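PDB 6A8M: FACT complex subunit SPT16 from Ashbya gossypii, which forms part of the FACT histone chaperone, which probably reorganizes nucleosomes during transcription, replication and repair, this chain being its N-terminal, peptidase-like portion. Local coordinates for residues Leu323-Ile328 and Leu415-Thr420; Asn348-Asn351 and Leu357-Gly360. All blocks are in the same frame, centred on the assembly; numbering follows the deposited sequence.

Interaction 1: Leu323-Ile328 and Leu415-Thr420; sequences LLQEEI and LQLADT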
loop_
_atom_site.group_PDB
_atom_site.type_symbol
_atom_site.label_atom_id
_atom_site.label_comp_id
_atom_site.label_asym_id
_atom_site.label_seq_id
_atom_site.Cartn_x
_atom_site.Cartn_y
_atom_site.Cartn_z
ATOM N N LEU A 323 -3.493 15.706 19.554
ATOM C CA LEU A 323 -2.176 16.148 20.006
ATOM C C LEU A 323 -1.136 15.059 19.815
ATOM O O LEU A 323 0.012 15.342 19.459
ATOM C CB LEU A 323 -2.241 16.562 21.480
ATOM C CG LEU A 323 -3.141 17.772 21.765
ATOM C CD1 LEU A 323 -3.198 18.100 23.233
ATOM C CD2 LEU A 323 -2.629 18.973 20.971
ATOM N N LEU A 324 -1.524 13.802 20.036
ATOM C CA LEU A 324 -0.599 12.686 19.849
ATOM C C LEU A 324 -0.215 12.526 18.385
ATOM O O LEU A 324 0.963 12.319 18.055
ATOM C CB LEU A 324 -1.231 11.399 20.388
ATOM C CG LEU A 324 -0.461 10.110 20.079
ATOM C CD1 LEU A 324 0.892 10.172 20.812
ATOM C CD2 LEU A 324 -1.240 8.893 20.536
ATOM N N GLN A 325 -1.199 12.591 17.486
ATOM C CA GLN A 325 -0.875 12.500 16.065
ATOM C C GLN A 325 0.070 13.619 15.659
ATOM O O GLN A 325 1.035 13.396 14.921
ATOM C CB GLN A 325 -2.150 12.552 15.212
ATOM C CG GLN A 325 -1.848 12.177 13.750
ATOM C CD GLN A 325 -2.883 12.661 12.756
ATOM O OE1 GLN A 325 -3.291 13.832 12.775
ATOM N NE2 GLN A 325 -3.289 11.771 11.857
ATOM N N GLU A 326 -0.189 14.827 16.152
ATOM C CA GLU A 326 0.685 15.954 15.851
ATOM C C GLU A 326 2.103 15.701 16.353
ATOM O O GLU A 326 3.078 15.995 15.651
ATOM C CB GLU A 326 0.104 17.230 16.464
ATOM C CG GLU A 326 0.994 18.456 16.319
ATOM C CD GLU A 326 1.110 18.937 14.883
ATOM O OE1 GLU A 326 0.151 18.756 14.107
ATOM O OE2 GLU A 326 2.172 19.492 14.529
ATOM N N GLU A 327 2.234 15.152 17.567
ATOM C CA GLU A 327 3.553 14.809 18.092
ATOM C C GLU A 327 4.263 13.820 17.178
ATOM O O GLU A 327 5.460 13.961 16.907
ATOM C CB GLU A 327 3.405 14.247 19.511
ATOM C CG GLU A 327 4.616 13.468 20.062
ATOM C CD GLU A 327 5.833 14.328 20.383
ATOM O OE1 GLU A 327 5.748 15.566 20.278
ATOM O OE2 GLU A 327 6.890 13.762 20.754
ATOM N N ILE A 328 3.543 12.810 16.689
ATOM C CA ILE A 328 4.149 11.842 15.780
ATOM C C ILE A 328 4.543 12.519 14.471
ATOM O O ILE A 328 5.687 12.412 14.019
ATOM C CB ILE A 328 3.187 10.664 15.539
ATOM C CG1 ILE A 328 2.981 9.899 16.830
ATOM C CG2 ILE A 328 3.724 9.709 14.485
ATOM C CD1 ILE A 328 1.851 8.926 16.724
ATOM N N LEU A 415 -11.264 5.069 19.744
ATOM C CA LEU A 415 -10.818 6.259 19.032
ATOM C C LEU A 415 -9.842 5.844 17.955
ATOM O O LEU A 415 -8.979 4.996 18.187
ATOM C CB LEU A 415 -10.114 7.272 19.967
ATOM C CG LEU A 415 -10.967 7.762 21.139
ATOM C CD1 LEU A 415 -10.112 8.550 22.133
ATOM C CD2 LEU A 415 -12.133 8.620 20.636
ATOM N N GLN A 416 -9.932 6.481 16.793
ATOM C CA GLN A 416 -8.981 6.144 15.754
ATOM C C GLN A 416 -8.816 7.323 14.809
ATOM O O GLN A 416 -9.796 7.929 14.384
ATOM C CB GLN A 416 -9.427 4.891 14.991
ATOM C CG GLN A 416 -8.437 4.451 13.946
ATOM C CD GLN A 416 -8.751 3.076 13.433
ATOM O OE1 GLN A 416 -9.856 2.829 12.895
ATOM N NE2 GLN A 416 -7.814 2.157 13.623
ATOM N N LEU A 417 -7.567 7.619 14.459
ATOM C CA LEU A 417 -7.266 8.713 13.548
ATOM C C LEU A 417 -6.144 8.255 12.637
ATOM O O LEU A 417 -5.154 7.712 13.129
ATOM C CB LEU A 417 -6.824 9.949 14.344
ATOM C CG LEU A 417 -6.626 11.255 13.592
ATOM C CD1 LEU A 417 -7.976 11.761 13.070
ATOM C CD2 LEU A 417 -5.966 12.286 14.504
ATOM N N ALA A 418 -6.279 8.485 11.329
ATOM C CA ALA A 418 -5.200 8.151 10.403
ATOM C C ALA A 418 -5.101 9.206 9.314
ATOM O O ALA A 418 -6.109 9.749 8.866
ATOM C CB ALA A 418 -5.397 6.750 9.768
ATOM N N ASP A 419 -3.867 9.477 8.876
ATOM C CA ASP A 419 -3.620 10.377 7.763
ATOM C C ASP A 419 -2.434 9.868 6.965
ATOM O O ASP A 419 -1.572 9.152 7.484
ATOM C CB ASP A 419 -3.358 11.820 8.237
ATOM C CG ASP A 419 -4.645 12.546 8.582
ATOM O OD1 ASP A 419 -5.402 12.868 7.650
ATOM O OD2 ASP A 419 -4.909 12.772 9.778
ATOM N N THR A 420 -2.390 10.268 5.696
ATOM C CA THR A 420 -1.273 9.939 4.816
ATOM C C THR A 420 -0.246 11.066 4.869
ATOM O O THR A 420 -0.593 12.239 4.707
ATOM C CB THR A 420 -1.797 9.717 3.403
ATOM O OG1 THR A 420 -2.778 8.668 3.460
ATOM C CG2 THR A 420 -0.682 9.330 2.440
HETATM O O HOH W 1 -2.757 9.352 12.620
#
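The flat amide of Q325 carries L417 on one face and D419 at its nitrogen end. CD2 of L417 lies almost straight above the amide carbon, 3.6 Å from Q325 CD and 3.5 Å from Q325 OE1, and it also reaches back to the aliphatic stem, 3.9 Å from Q325 CB. This is the helix-on-sheet core of the pita-bread fold of the M24 peptidase family: helix 312-332 packs over strand 412-424, their short segments running in broadly the same direction with axes 9.9 Å apart. With CG anti to the backbone N (chi1 -169°) and an extended chain beyond it, Q325 spans that separation and brings its amide up to the strand. There NE2 of Q325 donates to OD2 of D419 over 2.8 Å, a nearly straight bond (168°) whose acceptor lies in the amide plane. It uses the anti lone pair of OD2, and the amide and carboxylate planes are turned 51° apart. K436 NZ hydrogen-bonds Q325 OE1 and forms a salt bridge with D419 OD2, while D419 OD1 has a salt bridge to R304 and a hydrogen bond to T432. The carboxylate is therefore gripped at both oxygens and has little freedom to rotate, and the two basic side chains would be expected to stabilise its negative charge in this buried place. A leucine in place of Q325 would probably leave OD2 of D419 without its amide donor, K436 without one of its acceptors and the nearby water without its amide partner. The second N-H of the amide goes to that water, 2.6 Å from Q325 NE2, which in turn donates to the backbone O of L417 at 2.9 Å.

Interaction 2: Asn348-Asn351 and Leu357-Gly360; sequences NYIN and LSAG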
loop_
_atom_site.group_PDB
_atom_site.type_symbol
_atom_site.label_atom_id
_atom_site.label_comp_id
_atom_site.label_asym_id
_atom_site.label_seq_id
_atom_site.Cartn_x
_atom_site.Cartn_y
_atom_site.Cartn_z
ATOM N N ASN A 348 5.632 7.251 24.954
ATOM C CA ASN A 348 6.072 8.240 25.937
ATOM C C ASN A 348 5.030 9.331 26.110
ATOM O O ASN A 348 4.728 9.753 27.234
ATOM C CB ASN A 348 7.400 8.867 25.511
ATOM C CG ASN A 348 8.553 7.898 25.516
ATOM O OD1 ASN A 348 8.462 6.790 26.044
ATOM N ND2 ASN A 348 9.666 8.321 24.923
ATOM N N TYR A 349 4.509 9.840 24.993
ATOM C CA TYR A 349 3.568 10.953 25.057
ATOM C C TYR A 349 2.279 10.538 25.768
ATOM O O TYR A 349 1.726 11.303 26.564
ATOM C CB TYR A 349 3.299 11.449 23.637
ATOM C CG TYR A 349 2.608 12.789 23.535
ATOM C CD1 TYR A 349 3.329 13.974 23.622
ATOM C CD2 TYR A 349 1.238 12.865 23.348
ATOM C CE1 TYR A 349 2.691 15.199 23.537
ATOM C CE2 TYR A 349 0.595 14.080 23.258
ATOM C CZ TYR A 349 1.321 15.244 23.355
ATOM O OH TYR A 349 0.664 16.460 23.268
ATOM N N ILE A 350 1.811 9.310 25.530
ATOM C CA ILE A 350 0.606 8.836 26.211
ATOM C C ILE A 350 0.859 8.669 27.701
ATOM O O ILE A 350 0.025 9.038 28.536
ATOM C CB ILE A 350 0.126 7.510 25.593
ATOM C CG1 ILE A 350 -0.304 7.680 24.154
ATOM C CG2 ILE A 350 -1.006 6.930 26.406
ATOM C CD1 ILE A 350 -0.208 6.360 23.413
ATOM N N ASN A 351 2.004 8.092 28.057
ATOM C CA ASN A 351 2.319 7.881 29.468
ATOM C C ASN A 351 2.386 9.209 30.198
ATOM O O ASN A 351 1.981 9.318 31.365
ATOM C CB ASN A 351 3.645 7.129 29.583
ATOM C CG ASN A 351 4.116 6.972 31.022
ATOM O OD1 ASN A 351 3.751 6.006 31.695
ATOM N ND2 ASN A 351 4.937 7.914 31.498
ATOM N N LEU A 357 -4.924 5.646 28.868
ATOM C CA LEU A 357 -4.985 5.207 27.474
ATOM C C LEU A 357 -3.810 4.321 27.063
ATOM O O LEU A 357 -3.778 3.854 25.916
ATOM C CB LEU A 357 -5.037 6.425 26.545
ATOM C CG LEU A 357 -6.235 7.365 26.686
ATOM C CD1 LEU A 357 -6.207 8.439 25.568
ATOM C CD2 LEU A 357 -7.530 6.572 26.676
ATOM N N SER A 358 -2.845 4.079 27.959
ATOM C CA SER A 358 -1.663 3.303 27.580
ATOM C C SER A 358 -2.034 1.881 27.172
ATOM O O SER A 358 -1.486 1.349 26.194
ATOM C CB SER A 358 -0.653 3.271 28.722
ATOM O OG SER A 358 -0.105 4.574 28.922
ATOM N N ALA A 359 -2.949 1.252 27.914
ATOM C CA ALA A 359 -3.244 -0.166 27.696
ATOM C C ALA A 359 -4.001 -0.381 26.400
ATOM O O ALA A 359 -3.818 -1.406 25.727
ATOM C CB ALA A 359 -4.060 -0.716 28.858
ATOM N N GLY A 360 -4.887 0.551 26.065
ATOM C CA GLY A 360 -5.741 0.414 24.897
ATOM C C GLY A 360 -5.120 0.860 23.599
ATOM O O GLY A 360 -5.716 0.659 22.539
#
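I350, on helix 339-353, and S358, in the loop after it, bring their backbones to 6.1 Å between CA atoms, the chain having doubled back to lay the beginning of residues S358-G360, whose backbone angles are helical although they form no regular helix, beside the last part of the helix. The branch that does the work is CG2 of I350. It stands squarely over a face of the peptide group joining L357 to S358, 3.9 Å from L357 C and 3.7 Å from S358 N, so the isoleucine packs on main chain as well as on side chains. CG2 lies anti to the backbone N of I350, and this sends the methyl outward to the loop while CG1 leaves in another direction (chi1 -64°). On L357 it finds only the root of the side chain, I350 CG2 to L357 CB at 4.1 Å; the rest of that leucine goes down toward the sheet. S358 closes the outer side. Its OG comes within 3.6 Å of I350 CG2 and stands 4.1 Å from N351 CA, an approach of van der Waals kind, while the hydroxyl makes a weak hydrogen bond back to P355 O within the intervening turn. N351 itself touches through its main chain, for its CB points away from the loop. The end of helix 339-353 thus packs against the loop that follows it, through one isoleucine methyl on a peptide face, with the S358 hydroxyl at the more exposed side. Beneath it, I350 and L357 share F320 of helix 312-332 and F401 of strand 394-405, and L357 also reaches L404. G360 is tied by a backbone hydrogen bond to N402, bringing the loop alongside strand 394-405 before the chain enters strand 364-368.

How the interactions relate
Both contacts belong to the M24-type part of the chain, and interaction 2 is nested within the loop that interaction 1 closes. They meet where the consecutive helices 312-332 and 339-353 pack: L324 CD2 lies 3.9 Å from I350 CG1, and the ring of Y349 packs against L324 and E327, its hydroxyl oxygen against L323. Interaction 1 is the deeper one, fully buried between helix and sheet, and relies on a polar network in which the Q325 amide joins the D419 carboxylate and, through a water, the strand backbone, with K436, R304 and T432 completing it. Interaction 2, its centre about 13 Å from that of interaction 1, lies toward the surface and depends on van der Waals contact between a helix and its following loop.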